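Local atomic coordinates of Abbfa_003403 (Acinetobacter baumannii, PDB entry 4ZXH), a protein that probably builds a peptide product as a four-domain nonribosomal peptide synthetase, with condensation, adenylation, phosphopantetheine-bearing carrier and thioesterase domains in one chain. Residues 498-502 and 686-690; 515-520 and 546-550; 526-530 and 579-583. The contacts are given in a common frame with arbitrary orientation. Residue numbers count along the deposited sequence, not the author numbering.

Contact 1 of 3, residues 498-502 and 686-690; sequences HALTS and GVVHV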
# COMPACT_ATOMS: atom_id res chain seq x y z
N HIS A 498 -20.98 50.33 -12.32
CA HIS A 498 -21.57 49.14 -11.71
C HIS A 498 -20.86 48.73 -10.42
O HIS A 498 -19.64 48.83 -10.31
CB HIS A 498 -21.56 47.97 -12.68
CG HIS A 498 -22.22 48.25 -13.99
ND1 HIS A 498 -23.40 48.96 -14.09
CD2 HIS A 498 -21.89 47.90 -15.25
CE1 HIS A 498 -23.75 49.04 -15.36
NE2 HIS A 498 -22.85 48.41 -16.09
N ALA A 499 -21.64 48.24 -9.46
CA ALA A 499 -21.12 47.75 -8.20
C ALA A 499 -21.66 46.35 -7.90
O ALA A 499 -20.91 45.46 -7.51
CB ALA A 499 -21.48 48.71 -7.08
N LEU A 500 -22.96 46.16 -8.08
CA LEU A 500 -23.61 44.88 -7.78
C LEU A 500 -24.49 44.36 -8.92
O LEU A 500 -25.30 45.12 -9.47
CB LEU A 500 -24.43 45.01 -6.50
CG LEU A 500 -23.62 45.43 -5.26
CD1 LEU A 500 -24.54 45.89 -4.14
CD2 LEU A 500 -22.75 44.29 -4.78
N THR A 501 -24.35 43.09 -9.27
CA THR A 501 -25.22 42.46 -10.27
C THR A 501 -26.09 41.38 -9.66
O THR A 501 -25.60 40.36 -9.21
CB THR A 501 -24.43 41.83 -11.42
OG1 THR A 501 -23.73 42.86 -12.13
CG2 THR A 501 -25.39 41.15 -12.38
N SER A 502 -27.40 41.62 -9.67
CA SER A 502 -28.34 40.72 -9.04
C SER A 502 -28.45 39.41 -9.81
O SER A 502 -28.73 39.41 -11.01
CB SER A 502 -29.71 41.39 -8.92
OG SER A 502 -30.49 40.82 -7.87
N GLY A 686 -14.35 47.59 -8.19
CA GLY A 686 -14.79 46.51 -9.06
C GLY A 686 -16.25 46.12 -8.89
O GLY A 686 -17.01 46.82 -8.24
N VAL A 687 -16.62 44.98 -9.47
CA VAL A 687 -18.01 44.52 -9.46
C VAL A 687 -18.22 43.21 -8.70
O VAL A 687 -17.49 42.23 -8.89
CB VAL A 687 -18.53 44.33 -10.90
CG1 VAL A 687 -19.92 43.74 -10.89
CG2 VAL A 687 -18.51 45.65 -11.64
N VAL A 688 -19.23 43.18 -7.83
CA VAL A 688 -19.65 41.93 -7.21
C VAL A 688 -20.86 41.35 -7.95
O VAL A 688 -21.92 41.96 -7.99
CB VAL A 688 -20.02 42.10 -5.72
CG1 VAL A 688 -20.68 40.83 -5.18
CG2 VAL A 688 -18.80 42.46 -4.88
N HIS A 689 -20.68 40.18 -8.55
CA HIS A 689 -21.81 39.44 -9.11
C HIS A 689 -22.39 38.54 -8.03
O HIS A 689 -21.80 37.51 -7.67
CB HIS A 689 -21.38 38.64 -10.33
CG HIS A 689 -20.88 39.49 -11.46
ND1 HIS A 689 -21.66 39.80 -12.55
CD2 HIS A 689 -19.70 40.11 -11.64
CE1 HIS A 689 -20.97 40.58 -13.37
NE2 HIS A 689 -19.77 40.78 -12.84
N VAL A 690 -23.54 38.93 -7.48
CA VAL A 690 -24.21 38.08 -6.50
C VAL A 690 -24.93 36.95 -7.22
O VAL A 690 -25.94 37.16 -7.91
CB VAL A 690 -25.19 38.87 -5.63
CG1 VAL A 690 -25.82 37.95 -4.61
CG2 VAL A 690 -24.47 39.99 -4.92

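Contact 2 of 3, residues 515-520 and 546-550; sequences HIAGIA and AAILG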
# COMPACT_ATOMS: atom_id res chain seq x y z
N HIS A 515 -28.46 52.81 -0.56
CA HIS A 515 -28.98 51.67 0.18
C HIS A 515 -28.29 51.47 1.54
O HIS A 515 -28.96 51.09 2.50
CB HIS A 515 -28.84 50.37 -0.62
CG HIS A 515 -29.89 50.19 -1.66
ND1 HIS A 515 -29.62 50.26 -3.01
CD2 HIS A 515 -31.22 49.94 -1.56
CE1 HIS A 515 -30.73 50.05 -3.69
NE2 HIS A 515 -31.72 49.86 -2.84
N ILE A 516 -26.97 51.67 1.62
CA ILE A 516 -26.26 51.60 2.91
C ILE A 516 -26.98 52.53 3.90
O ILE A 516 -27.35 52.14 5.01
CB ILE A 516 -24.75 52.06 2.85
CG1 ILE A 516 -23.96 51.40 1.72
CG2 ILE A 516 -24.05 51.83 4.19
CD1 ILE A 516 -23.80 49.96 1.84
N ALA A 517 -27.17 53.77 3.45
CA ALA A 517 -27.71 54.84 4.25
C ALA A 517 -29.14 54.55 4.69
O ALA A 517 -29.49 54.70 5.86
CB ALA A 517 -27.64 56.14 3.48
N GLY A 518 -29.96 54.11 3.74
CA GLY A 518 -31.37 53.85 4.00
C GLY A 518 -31.60 52.67 4.92
O GLY A 518 -32.57 52.66 5.70
N ILE A 519 -30.73 51.67 4.85
CA ILE A 519 -30.85 50.50 5.70
C ILE A 519 -30.31 50.83 7.09
O ILE A 519 -30.83 50.36 8.11
CB ILE A 519 -30.11 49.30 5.10
CG1 ILE A 519 -30.80 48.88 3.80
CG2 ILE A 519 -30.08 48.12 6.06
CD1 ILE A 519 -30.15 47.68 3.16
N ALA A 520 -29.29 51.67 7.15
CA ALA A 520 -28.76 52.08 8.44
C ALA A 520 -29.82 52.88 9.18
O ALA A 520 -30.08 52.65 10.36
CB ALA A 520 -27.49 52.89 8.26
N ALA A 546 -25.43 45.10 0.55
CA ALA A 546 -25.91 46.35 1.15
C ALA A 546 -26.42 46.14 2.59
O ALA A 546 -26.23 47.00 3.46
CB ALA A 546 -27.00 46.95 0.29
N ALA A 547 -27.04 45.00 2.86
CA ALA A 547 -27.53 44.71 4.21
C ALA A 547 -26.37 44.61 5.20
O ALA A 547 -26.44 45.17 6.30
CB ALA A 547 -28.36 43.43 4.22
N ILE A 548 -25.32 43.90 4.81
CA ILE A 548 -24.14 43.78 5.66
C ILE A 548 -23.64 45.16 6.05
O ILE A 548 -23.47 45.47 7.23
CB ILE A 548 -22.97 43.04 4.96
CG1 ILE A 548 -23.42 41.69 4.37
CG2 ILE A 548 -21.80 42.90 5.91
CD1 ILE A 548 -23.34 40.52 5.28
N LEU A 549 -23.41 46.01 5.05
CA LEU A 549 -22.78 47.29 5.32
C LEU A 549 -23.72 48.23 6.05
O LEU A 549 -23.27 49.06 6.83
CB LEU A 549 -22.28 47.92 4.02
CG LEU A 549 -21.11 47.18 3.36
CD1 LEU A 549 -20.82 47.71 1.97
CD2 LEU A 549 -19.88 47.30 4.22
N GLY A 550 -25.02 48.09 5.80
CA GLY A 550 -26.02 48.92 6.45
C GLY A 550 -26.03 48.62 7.93
O GLY A 550 -25.98 49.53 8.76

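Contact 3 of 3, residues 526-530 and 579-583; sequences HGITQ and PKVIL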
# COMPACT_ATOMS: atom_id res chain seq x y z
N HIS A 526 -35.75 52.16 14.17
CA HIS A 526 -36.55 51.11 14.78
C HIS A 526 -35.81 50.37 15.88
O HIS A 526 -36.09 49.20 16.13
CB HIS A 526 -37.05 50.15 13.72
CG HIS A 526 -37.88 50.81 12.69
ND1 HIS A 526 -37.35 51.34 11.53
CD2 HIS A 526 -39.19 51.15 12.69
CE1 HIS A 526 -38.31 51.93 10.84
NE2 HIS A 526 -39.43 51.84 11.52
N GLY A 527 -34.88 51.06 16.52
CA GLY A 527 -34.38 50.63 17.81
C GLY A 527 -32.98 50.06 17.84
O GLY A 527 -32.48 49.74 18.90
N ILE A 528 -32.35 49.92 16.67
CA ILE A 528 -31.00 49.36 16.61
C ILE A 528 -29.93 50.35 17.01
O ILE A 528 -29.77 51.40 16.39
CB ILE A 528 -30.67 48.82 15.21
CG1 ILE A 528 -31.65 47.70 14.84
CG2 ILE A 528 -29.27 48.26 15.19
CD1 ILE A 528 -31.79 46.69 15.92
N THR A 529 -29.19 49.99 18.05
CA THR A 529 -28.20 50.87 18.65
C THR A 529 -26.85 50.18 18.50
O THR A 529 -26.80 48.98 18.26
CB THR A 529 -28.50 51.14 20.15
OG1 THR A 529 -27.95 50.08 20.95
CG2 THR A 529 -30.00 51.21 20.39
N GLN A 530 -25.75 50.92 18.65
CA GLN A 530 -24.43 50.34 18.56
C GLN A 530 -24.28 49.11 19.48
O GLN A 530 -24.75 49.11 20.62
CB GLN A 530 -23.36 51.38 18.90
CG GLN A 530 -21.94 50.84 18.79
CD GLN A 530 -20.89 51.92 18.90
OE1 GLN A 530 -21.22 53.11 18.96
NE2 GLN A 530 -19.62 51.52 18.94
N PRO A 579 -30.78 37.86 19.36
CA PRO A 579 -30.69 39.08 18.54
C PRO A 579 -31.79 40.09 18.81
O PRO A 579 -32.91 39.74 19.20
CB PRO A 579 -30.80 38.54 17.11
CG PRO A 579 -31.61 37.29 17.24
CD PRO A 579 -31.38 36.74 18.63
N LYS A 580 -31.46 41.36 18.60
CA LYS A 580 -32.39 42.46 18.83
C LYS A 580 -33.55 42.37 17.86
O LYS A 580 -34.69 42.64 18.22
CB LYS A 580 -31.69 43.81 18.66
CG LYS A 580 -32.56 45.02 18.93
CD LYS A 580 -32.87 45.13 20.40
CE LYS A 580 -33.14 46.58 20.83
NZ LYS A 580 -31.86 47.31 21.11
N VAL A 581 -33.23 42.01 16.62
CA VAL A 581 -34.19 42.01 15.53
C VAL A 581 -33.71 41.02 14.49
O VAL A 581 -32.54 40.65 14.48
CB VAL A 581 -34.34 43.44 14.91
CG1 VAL A 581 -33.21 43.73 13.95
CG2 VAL A 581 -35.66 43.57 14.20
N ILE A 582 -34.62 40.56 13.63
CA ILE A 582 -34.25 39.75 12.46
C ILE A 582 -34.59 40.54 11.20
O ILE A 582 -35.76 40.86 10.96
CB ILE A 582 -34.99 38.39 12.43
CG1 ILE A 582 -34.53 37.49 13.58
CG2 ILE A 582 -34.80 37.71 11.09
CD1 ILE A 582 -35.45 36.31 13.82
N LEU A 583 -33.56 40.90 10.42
CA LEU A 583 -33.78 41.68 9.20
C LEU A 583 -33.94 40.69 8.07
O LEU A 583 -33.02 39.94 7.76
CB LEU A 583 -32.62 42.65 8.94
CG LEU A 583 -32.65 43.54 7.68
CD1 LEU A 583 -33.68 44.67 7.74
CD2 LEU A 583 -31.26 44.09 7.39

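Contact 1 of 3, residues 498-502 and 686-690
Strands 498-501 and 687-690 run side by side in the same direction, their axes 4.7 Å apart at closest approach and only 11° from parallel. The register pairs A499 with V687, L500 with V688 and T501 with H689, and three backbone hydrogen bonds hold it. V688 N donates to A499 O (2.9 Å), and T501 N donates to V688 O (3.0 Å), so V688 bonds through both its N and its O, as parallel pairing demands. Beside the T501 N bond, L500 CA lies 3.4 Å from the same V688 O, a CA-H...O contact. V690 N to T501 O, also 3.0 Å, is bent and weak. On its other edge strand 498-501 meets V507 antiparallel, and there A499 and L500 both face the one residue: a classic beta bulge, which upsets strict alternation of side chains at this point.

At the two bridged pairs the side chains go to different faces. L500 and V688 share one, where L500 CD2 lies 3.6 Å from V688 CB; L512 of helix 509-525 and P545 of helix 543-553 cover L500 there. T501 and H689 take the other, with T501 CB 3.6 Å from H689 ND1. V687 sends CG2 to within 3.6 Å of H498 O.

V687 and H689 also bond to L663 on the far side, so strand 687-690 is sandwiched between 498-501 and 662-665. Joining segments 184 residues apart along the chain, this pairing belongs to a large mixed sheet in the N-terminal part of an ANL-type adenylation domain, layered with helices.

Contact 2 of 3, residues 515-520 and 546-550
H515 opens the contact with its CB, 4.0 Å from A546 CB; from there the imidazole turns away, and its ND1 makes a weak hydrogen bond to E511 O one turn back in its own helix. I516 does much more. Its CD1 packs against L549 CB at 3.4 Å and reaches A546 O at 4.2 Å, while its backbone O sits 3.8 Å from G550 CA, a close backbone contact. The same carbonyl accepts the helical bond from A520 N (2.9 Å). The CA atoms of I516 and G550, 4.4 Å apart, are the closest pair of CA atoms across the two segments.

Helices this near, with axes 8.1 Å apart and crossing at -58°, need small residues at the crossing, and A546 and G550, one turn apart, supply them. A side chain on G550 would point at the other helix, and an ideal CB there would lie 2.7 Å from I519 CG2, a clash. Helix 543-553 is the crossover helix of a beta-alpha-beta unit, linking the neighbouring parallel strands 533-537 and 557-560; helix 509-525 precedes the first of them. A547 and I548 rest on L536 of that first strand.

The CA-to-CB bond of I519 points toward the other helix. Its CD1 comes to 4.1 Å of A547 CA and 4.3 Å of A546 CB, and its CG2 to 4.2 Å of G550 CA. A520, last in the segment, sets its CB 3.7 Å from G550 O and also touches A553.

Contact 3 of 3, residues 526-530 and 579-583
G527 has a positive phi of 108°, and it is here that helix 509-525 stops. It is the C-prime residue of a Schellman motif: I528 N bonds back to L523 O and G527 N to R524 O. With these backbone angles a CB would be jammed against the preceding carbonyl oxygen, so glycine suits the position on its own account. The G527 O atom then takes a weak hydrogen bond from K580 NZ at 3.3 Å. The stronger partner of that ammonium is D532, with which it forms a salt bridge; D532 also accepts from T529 N, tying the lysine and the loop to one carboxylate.

This loop leads from helix 509-525 into strand 533-537, which pairs in parallel with strand 581-584 in a parallel sheet of the adenylation domain. The contact therefore lies at the end of that sheet where both strands begin.

Next to these polar contacts, the end of the I528 side chain comes close to segment 579-583. Its CD1 packs 3.5 Å from K580 CG, against the aliphatic part of the lysine, and 3.8 Å from V581 CG1. V534 touches both I528 and V581, extending this apolar patch onto the neighbouring strand.

Overall arrangement
All three contacts lie in the adenylation domain, on the same side of the chain's centre. Contacts 2 and 3 are nested within the long loop that contact 1 closes, and their own segments alternate along the chain. Centre to centre, contact 2 is about 16 Å from contact 1 and 13 Å from contact 3, while contacts 1 and 3 are about 27 Å apart. Helix 509-525 links them: it packs on the mixed sheet of contact 1, crosses helix 543-553 in contact 2 and ends at contact 3. The helix pair touches both that sheet and the parallel sheet holding strands 533-537 and 581-584, consistent with the layered alpha/beta build of ANL adenylation domains.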